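Local coordinates for AT-rich interactive domain-containing protein 4 (Arabidopsis thaliana, PDB 6LQF), which binds DNA through its ARID domain and a histone H3K4me3 peptide through its zinc-binding PHD finger, and probably regulates transcription, at residues G131-L135 with I136-S140; G158-R162 with P163-A167; I85-K88 with G89-S93. All coordinates share one frame; numbering follows the deposited sequence.

Interaction 1 (G131-L135 with I136-S140); sequences GECCL and ICRSS. With ZN (zinc ion), chain G.
The turn in which C134 and C137 meet at a zinc ion is a zinc knuckle, a local contact in the loop between helix 120-124 and strand 145-147 of the PHD finger. C134 and C137 form the CxxC pair of this site. Each SG lies 2.4 Å from the zinc ion, and H156 and C159 complete the four ligands. The chain doubles back here, so 131-135 and 136-140 run in nearly opposite directions, 161° apart. Two backbone bonds close the turn. C134 N gives a straight bond to S139 O at 2.9 Å, and R138 N returns one to C134 O at 2.8 Å. The thiolates also take backbone N-H groups. C137 N points almost straight at C134 SG, 3.5 Å away, and I136 N adds a weak bond to the same sulfur. S139 N donates to C137 SG. The C134 sulfur reaches both the metal and these N-H groups because it stands opposite the backbone N (chi1 176°). R138 has a bent side chain, turned at chi2 and chi3, that folds back over the loop. One face of its guanidinium lies over C134 O, and NH1 makes a weak bond to L135 O. C133 SG approaches the same group obliquely, 3.9 Å from NH2. At the bend of the chain the L135 and I136 side chains pass each other at a slant and touch through L135 CD1 and I136 CG1. L135 continues onto A155 of strand 154-156 and onto C181 of the second zinc site. At the open end a water links E132 O to S140 OG. The N-H groups directed at C134 SG and C137 SG would probably offset part of the negative charge on the zinc-bound thiolates and help fix their positions.

Interaction 2 (G158-R162 with P163-A167); sequences GCDRR and PGLGA. With ZN (zinc ion), chain G.
An Asx turn at D160 opens the loop that leaves the first zinc site of the PHD finger and runs toward helix 168-172. C159 stands just before it, with SG 2.3 Å from the zinc ion that C134, C137 and H156 also bind. D160 OD1 accepts from the backbone N of R162 at 3.2 Å, which makes the turn. The same carboxylate holds the R162 side chain in a two-pronged salt bridge. R162 NE meets OD1 at 3.0 Å, and R162 NH1 meets OD2 of D160 at 2.7 Å. Both bonds are nearly straight and use syn lone pairs. The guanidinium approaches side-on, and the carboxylate carbon lies in its plane. The R162 chain is extended at chi2 and bends at chi3 (-61°), which brings NE and NH1 round to D160. OD1 thus has two donors from one residue. OD2 also bonds to Y179 OH, while R162 NH1 and NH2 reach V180 O and S185 OG, so the pair ties this loop to the C-terminal part of the finger. Replacing D160 with an alanine would probably leave the R162 guanidinium without its counter-charge, held mainly by its bonds to V180 O and S185 OG, and the turn without its side-chain acceptor. Beyond P163 the chain turns at G164, whose positive phi (89°) would push a CB against the preceding carbonyl oxygen. L165 then comes back toward 158-162. Its CG lies 3.5 Å from R162 O. L165 CD1 sits against the D160 carboxylate, 3.4 Å from D160 CG.

Interaction 3 (I85-K88 with G89-S93); sequences INWK and GQVFS. With nucleotides of chain D.
N86 caps the short helix 87-91 by a bond from G89 N to its OD1, 2.8 Å long. Its CG lies opposite the backbone N (chi1 -178°), which carries the amide forward to G89. The N-H comes from above the amide plane. ND2 of N86, on the other branch of the amide, gives a nearly straight bond of 2.8 Å to OP1 of DA4 in chain D. ND2 also bonds to A172 O of the PHD finger. A CB on G89 would collide with this ND2. The helix start faces the next phosphate: W87 N bonds to OP1 of DG5 in chain D at 2.8 Å, and K88 N bonds to OP2 of that nucleotide at 2.9 Å. OP1 also lies at the edge of the W87 indole, in its plane. I85 CG2 lies over one face of that ring, toward its rim, and presses tightly on V91 CG2 at 3.4 Å. W87 NE1 bonds to G82 O. The long K88 chain bends at chi4 (68°), and NZ reaches M104 O. W87 O accepts from both V91 N and F92 N, within a wider pi-type turn. A capped helix N-terminus holding DNA phosphates is a common phosphate-binding arrangement, and here it belongs to the ARID domain.

Along the chain interaction 3 comes first, then interaction 1, then interaction 2. Interaction 3 belongs to the ARID domain, and the other two belong to the PHD finger. Interactions 1 and 2 have centres about 17 Å apart, yet they touch through I136 and C159 and share one zinc ion. Strand 154-156, which supplies H156, lies between them in sequence. The centre of interaction 3 is about 23 Å from each of the others, with no direct touch. Its residues still meet the PHD finger through A172 and T174, and Q90 also reaches the bound peptide. The DNA-contacting helix thus lies where the two domains meet, consistent with joint recognition of DNA and histone tail.

Interaction 1 (G131-L135 with I136-S140)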
loop_
_atom_site.group_PDB
_atom_site.type_symbol
_atom_site.label_atom_id
_atom_site.label_comp_id
_atom_site.label_asym_id
_atom_site.label_seq_id
_atom_site.Cartn_x
_atom_site.Cartn_y
_atom_site.Cartn_z
ATOM N N GLY A 131 -3.618 7.828 -8.350
ATOM C CA GLY A 131 -3.009 9.029 -8.902
ATOM C C GLY A 131 -3.927 10.230 -8.705
ATOM O O GLY A 131 -3.910 11.155 -9.527
ATOM N N GLU A 132 -4.674 10.227 -7.611
ATOM C CA GLU A 132 -5.599 11.335 -7.272
ATOM C C GLU A 132 -4.865 12.640 -7.085
ATOM O O GLU A 132 -3.728 12.662 -6.618
ATOM C CB GLU A 132 -6.360 11.035 -5.990
ATOM C CG GLU A 132 -7.319 9.878 -6.025
ATOM C CD GLU A 132 -7.925 9.672 -4.659
ATOM O OE1 GLU A 132 -8.440 10.661 -4.082
ATOM O OE2 GLU A 132 -7.842 8.541 -4.139
ATOM N N CYS A 133 -5.547 13.726 -7.429
ATOM C CA CYS A 133 -5.007 15.068 -7.195
ATOM C C CYS A 133 -5.402 15.532 -5.792
ATOM O O CYS A 133 -6.221 14.923 -5.113
ATOM C CB CYS A 133 -5.522 16.055 -8.242
ATOM S SG CYS A 133 -7.296 16.436 -8.120
ATOM N N CYS A 134 -4.774 16.607 -5.357
ATOM C CA CYS A 134 -5.106 17.265 -4.087
ATOM C C CYS A 134 -6.518 17.836 -4.110
ATOM O O CYS A 134 -6.882 18.547 -5.037
ATOM C CB CYS A 134 -4.074 18.401 -3.828
ATOM S SG CYS A 134 -4.416 19.370 -2.352
ATOM N N LEU A 135 -7.296 17.534 -3.083
ATOM C CA LEU A 135 -8.695 17.960 -3.037
ATOM C C LEU A 135 -8.773 19.457 -2.892
ATOM O O LEU A 135 -9.826 20.042 -3.214
ATOM C CB LEU A 135 -9.449 17.246 -1.880
ATOM C CG LEU A 135 -8.962 17.507 -0.442
ATOM C CD1 LEU A 135 -9.682 18.680 0.211
ATOM C CD2 LEU A 135 -9.132 16.264 0.439
ATOM N N ILE A 136 -7.709 20.068 -2.370
ATOM C CA ILE A 136 -7.693 21.556 -2.232
ATOM C C ILE A 136 -7.248 22.259 -3.491
ATOM O O ILE A 136 -8.008 23.049 -4.055
ATOM C CB ILE A 136 -6.786 21.986 -1.058
ATOM C CG1 ILE A 136 -7.367 21.407 0.236
ATOM C CG2 ILE A 136 -6.732 23.521 -0.960
ATOM C CD1 ILE A 136 -6.399 21.398 1.431
ATOM N N CYS A 137 -6.026 21.999 -3.948
ATOM C CA CYS A 137 -5.466 22.742 -5.101
ATOM C C CYS A 137 -5.636 22.096 -6.470
ATOM O O CYS A 137 -5.303 22.700 -7.477
ATOM C CB CYS A 137 -3.984 22.999 -4.904
ATOM S SG CYS A 137 -2.928 21.518 -5.139
ATOM N N ARG A 138 -6.062 20.837 -6.486
ATOM C CA ARG A 138 -6.436 20.091 -7.696
ATOM C C ARG A 138 -5.225 19.736 -8.562
ATOM O O ARG A 138 -5.378 19.434 -9.750
ATOM C CB ARG A 138 -7.484 20.859 -8.528
ATOM C CG ARG A 138 -8.588 21.561 -7.749
ATOM C CD ARG A 138 -9.439 20.635 -6.874
ATOM N NE ARG A 138 -9.838 19.413 -7.563
ATOM C CZ ARG A 138 -10.742 18.546 -7.104
ATOM N NH1 ARG A 138 -11.372 18.772 -5.951
ATOM N NH2 ARG A 138 -11.023 17.451 -7.802
ATOM N N SER A 139 -4.031 19.742 -7.975
ATOM C CA SER A 139 -2.828 19.326 -8.698
ATOM C C SER A 139 -2.186 18.110 -8.030
ATOM O O SER A 139 -2.584 17.726 -6.916
ATOM C CB SER A 139 -1.822 20.472 -8.747
ATOM O OG SER A 139 -0.926 20.400 -7.644
ATOM N N SER A 140 -1.181 17.534 -8.697
ATOM C CA SER A 140 -0.484 16.354 -8.174
ATOM C C SER A 140 0.944 16.633 -7.730
ATOM O O SER A 140 1.770 15.699 -7.681
ATOM C CB SER A 140 -0.460 15.255 -9.221
ATOM O OG SER A 140 -1.746 14.692 -9.371
HETATM ZN ZN ZN G . -2.624 20.836 -2.861
HETATM O O HOH W 1 -1.260 12.163 -7.441
#

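Interaction 2 (G158-R162 with P163-A167)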
loop_
_atom_site.group_PDB
_atom_site.type_symbol
_atom_site.label_atom_id
_atom_site.label_comp_id
_atom_site.label_asym_id
_atom_site.label_seq_id
_atom_site.Cartn_x
_atom_site.Cartn_y
_atom_site.Cartn_z
ATOM N N GLY A 158 0.497 20.873 3.003
ATOM C CA GLY A 158 0.803 22.300 2.789
ATOM C C GLY A 158 -0.356 23.102 2.273
ATOM O O GLY A 158 -0.339 24.351 2.363
ATOM N N CYS A 159 -1.375 22.456 1.732
ATOM C CA CYS A 159 -2.529 23.215 1.203
ATOM C C CYS A 159 -3.597 23.446 2.280
ATOM O O CYS A 159 -4.605 24.106 2.038
ATOM C CB CYS A 159 -3.159 22.516 -0.015
ATOM S SG CYS A 159 -2.211 22.676 -1.580
ATOM N N ASP A 160 -3.384 22.895 3.465
ATOM C CA ASP A 160 -4.344 23.064 4.546
ATOM C C ASP A 160 -3.744 24.125 5.489
ATOM O O ASP A 160 -2.796 23.858 6.199
ATOM C CB ASP A 160 -4.612 21.717 5.254
ATOM C CG ASP A 160 -5.725 21.814 6.247
ATOM O OD1 ASP A 160 -6.073 22.952 6.689
ATOM O OD2 ASP A 160 -6.282 20.753 6.602
ATOM N N ARG A 161 -4.305 25.324 5.482
ATOM C CA ARG A 161 -3.707 26.418 6.265
ATOM C C ARG A 161 -4.450 26.699 7.573
ATOM O O ARG A 161 -4.245 27.740 8.208
ATOM C CB ARG A 161 -3.639 27.697 5.414
ATOM C CG ARG A 161 -2.745 27.579 4.177
ATOM C CD ARG A 161 -1.262 27.503 4.529
ATOM N NE ARG A 161 -0.778 28.801 4.997
ATOM C CZ ARG A 161 0.488 29.069 5.316
ATOM N NH1 ARG A 161 0.821 30.287 5.734
ATOM N NH2 ARG A 161 1.421 28.128 5.221
ATOM N N ARG A 162 -5.328 25.790 7.971
ATOM C CA ARG A 162 -6.026 25.937 9.236
ATOM C C ARG A 162 -5.080 25.882 10.422
ATOM O O ARG A 162 -4.190 25.050 10.482
ATOM C CB ARG A 162 -7.100 24.846 9.369
ATOM C CG ARG A 162 -8.262 25.046 8.412
ATOM C CD ARG A 162 -9.263 23.872 8.511
ATOM N NE ARG A 162 -8.633 22.599 8.150
ATOM C CZ ARG A 162 -9.175 21.410 8.365
ATOM N NH1 ARG A 162 -8.521 20.327 8.030
ATOM N NH2 ARG A 162 -10.365 21.316 8.944
ATOM N N PRO A 163 -5.280 26.790 11.395
ATOM C CA PRO A 163 -4.510 26.722 12.643
ATOM C C PRO A 163 -4.802 25.456 13.447
ATOM O O PRO A 163 -5.900 24.922 13.366
ATOM C CB PRO A 163 -4.991 27.946 13.427
ATOM C CG PRO A 163 -5.643 28.809 12.428
ATOM C CD PRO A 163 -6.194 27.943 11.362
ATOM N N GLY A 164 -3.844 24.993 14.237
ATOM C CA GLY A 164 -4.151 23.916 15.164
ATOM C C GLY A 164 -3.950 22.523 14.577
ATOM O O GLY A 164 -4.298 21.516 15.198
ATOM N N LEU A 165 -3.404 22.463 13.370
ATOM C CA LEU A 165 -3.074 21.151 12.773
ATOM C C LEU A 165 -1.813 20.646 13.406
ATOM O O LEU A 165 -1.001 21.427 13.857
ATOM C CB LEU A 165 -2.924 21.290 11.285
ATOM C CG LEU A 165 -4.199 21.512 10.503
ATOM C CD1 LEU A 165 -3.786 21.627 9.055
ATOM C CD2 LEU A 165 -5.127 20.324 10.720
ATOM N N GLY A 166 -1.609 19.341 13.466
ATOM C CA GLY A 166 -0.364 18.897 14.062
ATOM C C GLY A 166 0.794 19.039 13.085
ATOM O O GLY A 166 0.611 19.524 11.983
ATOM N N ALA A 167 1.990 18.629 13.500
ATOM C CA ALA A 167 3.106 18.519 12.559
ATOM C C ALA A 167 2.845 17.334 11.651
ATOM O O ALA A 167 2.190 16.382 12.060
ATOM C CB ALA A 167 4.431 18.334 13.279
HETATM ZN ZN ZN G . -2.624 20.836 -2.861
#

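Interaction 3 (I85-K88 with G89-S93)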
loop_
_atom_site.group_PDB
_atom_site.type_symbol
_atom_site.label_atom_id
_atom_site.label_comp_id
_atom_site.label_asym_id
_atom_site.label_seq_id
_atom_site.Cartn_x
_atom_site.Cartn_y
_atom_site.Cartn_z
ATOM N N ILE A 85 6.597 6.179 1.839
ATOM C CA ILE A 85 5.605 5.279 2.474
ATOM C C ILE A 85 6.177 4.913 3.842
ATOM O O ILE A 85 7.373 4.637 3.951
ATOM C CB ILE A 85 5.358 4.036 1.592
ATOM C CG1 ILE A 85 4.578 4.456 0.350
ATOM C CG2 ILE A 85 4.641 2.888 2.362
ATOM C CD1 ILE A 85 4.610 3.401 -0.771
ATOM N N ASN A 86 5.363 4.932 4.888
ATOM C CA ASN A 86 5.776 4.425 6.182
ATOM C C ASN A 86 5.486 2.937 6.198
ATOM O O ASN A 86 4.367 2.496 6.432
ATOM C CB ASN A 86 5.026 5.150 7.304
ATOM C CG ASN A 86 5.442 4.718 8.698
ATOM O OD1 ASN A 86 6.205 3.758 8.842
ATOM N ND2 ASN A 86 4.951 5.407 9.752
ATOM N N TRP A 87 6.533 2.140 5.935
ATOM C CA TRP A 87 6.356 0.696 5.749
ATOM C C TRP A 87 6.049 0.017 7.078
ATOM O O TRP A 87 5.074 -0.712 7.190
ATOM C CB TRP A 87 7.637 0.103 5.107
ATOM C CG TRP A 87 7.819 0.587 3.703
ATOM C CD1 TRP A 87 8.416 1.754 3.318
ATOM C CD2 TRP A 87 7.365 -0.046 2.514
ATOM N NE1 TRP A 87 8.342 1.910 1.937
ATOM C CE2 TRP A 87 7.725 0.781 1.425
ATOM C CE3 TRP A 87 6.711 -1.267 2.254
ATOM C CZ2 TRP A 87 7.415 0.429 0.106
ATOM C CZ3 TRP A 87 6.451 -1.631 0.941
ATOM C CH2 TRP A 87 6.805 -0.766 -0.122
ATOM N N LYS A 88 6.866 0.251 8.098
ATOM C CA LYS A 88 6.556 -0.344 9.401
ATOM C C LYS A 88 5.248 0.133 10.013
ATOM O O LYS A 88 4.430 -0.658 10.559
ATOM C CB LYS A 88 7.713 -0.101 10.364
ATOM C CG LYS A 88 7.488 -0.702 11.731
ATOM C CD LYS A 88 8.854 -0.913 12.438
ATOM C CE LYS A 88 8.752 -1.552 13.828
ATOM N NZ LYS A 88 8.301 -3.001 13.877
ATOM N N GLY A 89 5.018 1.440 9.922
ATOM C CA GLY A 89 3.907 2.056 10.630
ATOM C C GLY A 89 2.572 2.116 9.929
ATOM O O GLY A 89 1.537 2.224 10.610
ATOM N N GLN A 90 2.532 2.089 8.606
ATOM C CA GLN A 90 1.267 2.184 7.879
ATOM C C GLN A 90 1.035 1.017 6.925
ATOM O O GLN A 90 -0.108 0.758 6.578
ATOM C CB GLN A 90 1.195 3.486 7.062
ATOM C CG GLN A 90 0.984 4.696 7.935
ATOM C CD GLN A 90 0.915 5.975 7.103
ATOM O OE1 GLN A 90 0.245 5.989 6.042
ATOM N NE2 GLN A 90 1.582 7.039 7.577
ATOM N N VAL A 91 2.068 0.272 6.516
ATOM C CA VAL A 91 1.815 -0.865 5.631
ATOM C C VAL A 91 1.701 -2.120 6.471
ATOM O O VAL A 91 0.683 -2.856 6.377
ATOM C CB VAL A 91 2.937 -1.040 4.595
ATOM C CG1 VAL A 91 2.746 -2.270 3.702
ATOM C CG2 VAL A 91 2.960 0.222 3.734
ATOM N N PHE A 92 2.748 -2.363 7.260
ATOM C CA PHE A 92 2.782 -3.559 8.133
ATOM C C PHE A 92 1.589 -3.624 9.064
ATOM O O PHE A 92 1.066 -4.707 9.303
ATOM C CB PHE A 92 4.113 -3.585 8.901
ATOM C CG PHE A 92 4.317 -4.797 9.805
ATOM C CD1 PHE A 92 4.192 -6.089 9.314
ATOM C CD2 PHE A 92 4.705 -4.618 11.123
ATOM C CE1 PHE A 92 4.460 -7.198 10.139
ATOM C CE2 PHE A 92 4.964 -5.700 11.947
ATOM C CZ PHE A 92 4.830 -6.996 11.451
ATOM N N SER A 93 1.138 -2.495 9.580
ATOM C CA SER A 93 0.007 -2.449 10.516
ATOM C C SER A 93 -1.308 -2.938 9.935
ATOM O O SER A 93 -2.231 -3.259 10.704
ATOM C CB SER A 93 -0.096 -1.012 11.029
ATOM O OG SER A 93 -0.364 -0.178 9.910
ATOM P P DG D 5 10.035 2.526 7.410
ATOM O OP1 DG D 5 9.134 3.098 6.407
ATOM O OP2 DG D 5 9.635 1.220 8.068
ATOM O "O5'" DG D 5 11.446 2.361 6.754
ATOM C "C5'" DG D 5 11.961 3.461 5.997
ATOM C "C4'" DG D 5 13.441 3.239 5.695
ATOM O "O4'" DG D 5 14.205 3.380 6.923
ATOM C "C3'" DG D 5 13.785 1.890 5.114
ATOM O "O3'" DG D 5 14.890 2.070 4.160
ATOM C "C2'" DG D 5 14.229 1.121 6.348
ATOM C "C1'" DG D 5 14.944 2.195 7.160
ATOM N N9 DG D 5 14.937 1.955 8.603
ATOM C C8 DG D 5 13.857 1.696 9.388
ATOM N N7 DG D 5 14.161 1.460 10.641
ATOM C C5 DG D 5 15.546 1.609 10.663
ATOM C C6 DG D 5 16.458 1.516 11.736
ATOM O O6 DG D 5 16.210 1.244 12.926
ATOM N N1 DG D 5 17.796 1.688 11.319
ATOM C C2 DG D 5 18.156 2.036 10.054
ATOM N N2 DG D 5 19.464 2.179 9.812
ATOM N N3 DG D 5 17.303 2.151 9.050
ATOM C C4 DG D 5 16.012 1.947 9.434
ATOM P P DA D 4 6.983 4.829 13.171
ATOM O OP1 DA D 4 5.721 4.976 12.375
ATOM O OP2 DA D 4 7.057 3.765 14.217
ATOM O "O5'" DA D 4 8.167 4.521 12.124
ATOM C "C5'" DA D 4 8.361 5.432 11.031
ATOM C "C4'" DA D 4 9.613 5.098 10.271
ATOM O "O4'" DA D 4 10.762 5.306 11.148
ATOM C "C3'" DA D 4 9.665 3.643 9.778
ATOM O "O3'" DA D 4 10.249 3.678 8.495
ATOM C "C2'" DA D 4 10.636 3.032 10.768
ATOM C "C1'" DA D 4 11.618 4.196 10.958
ATOM N N9 DA D 4 12.463 4.094 12.118
ATOM C C8 DA D 4 12.139 3.741 13.392
ATOM N N7 DA D 4 13.185 3.758 14.221
ATOM C C5 DA D 4 14.226 4.147 13.420
ATOM C C6 DA D 4 15.614 4.359 13.678
ATOM N N6 DA D 4 16.187 4.141 14.871
ATOM N N1 DA D 4 16.384 4.705 12.652
ATOM C C2 DA D 4 15.833 4.933 11.459
ATOM N N3 DA D 4 14.547 4.798 11.100
ATOM C C4 DA D 4 13.801 4.408 12.143
#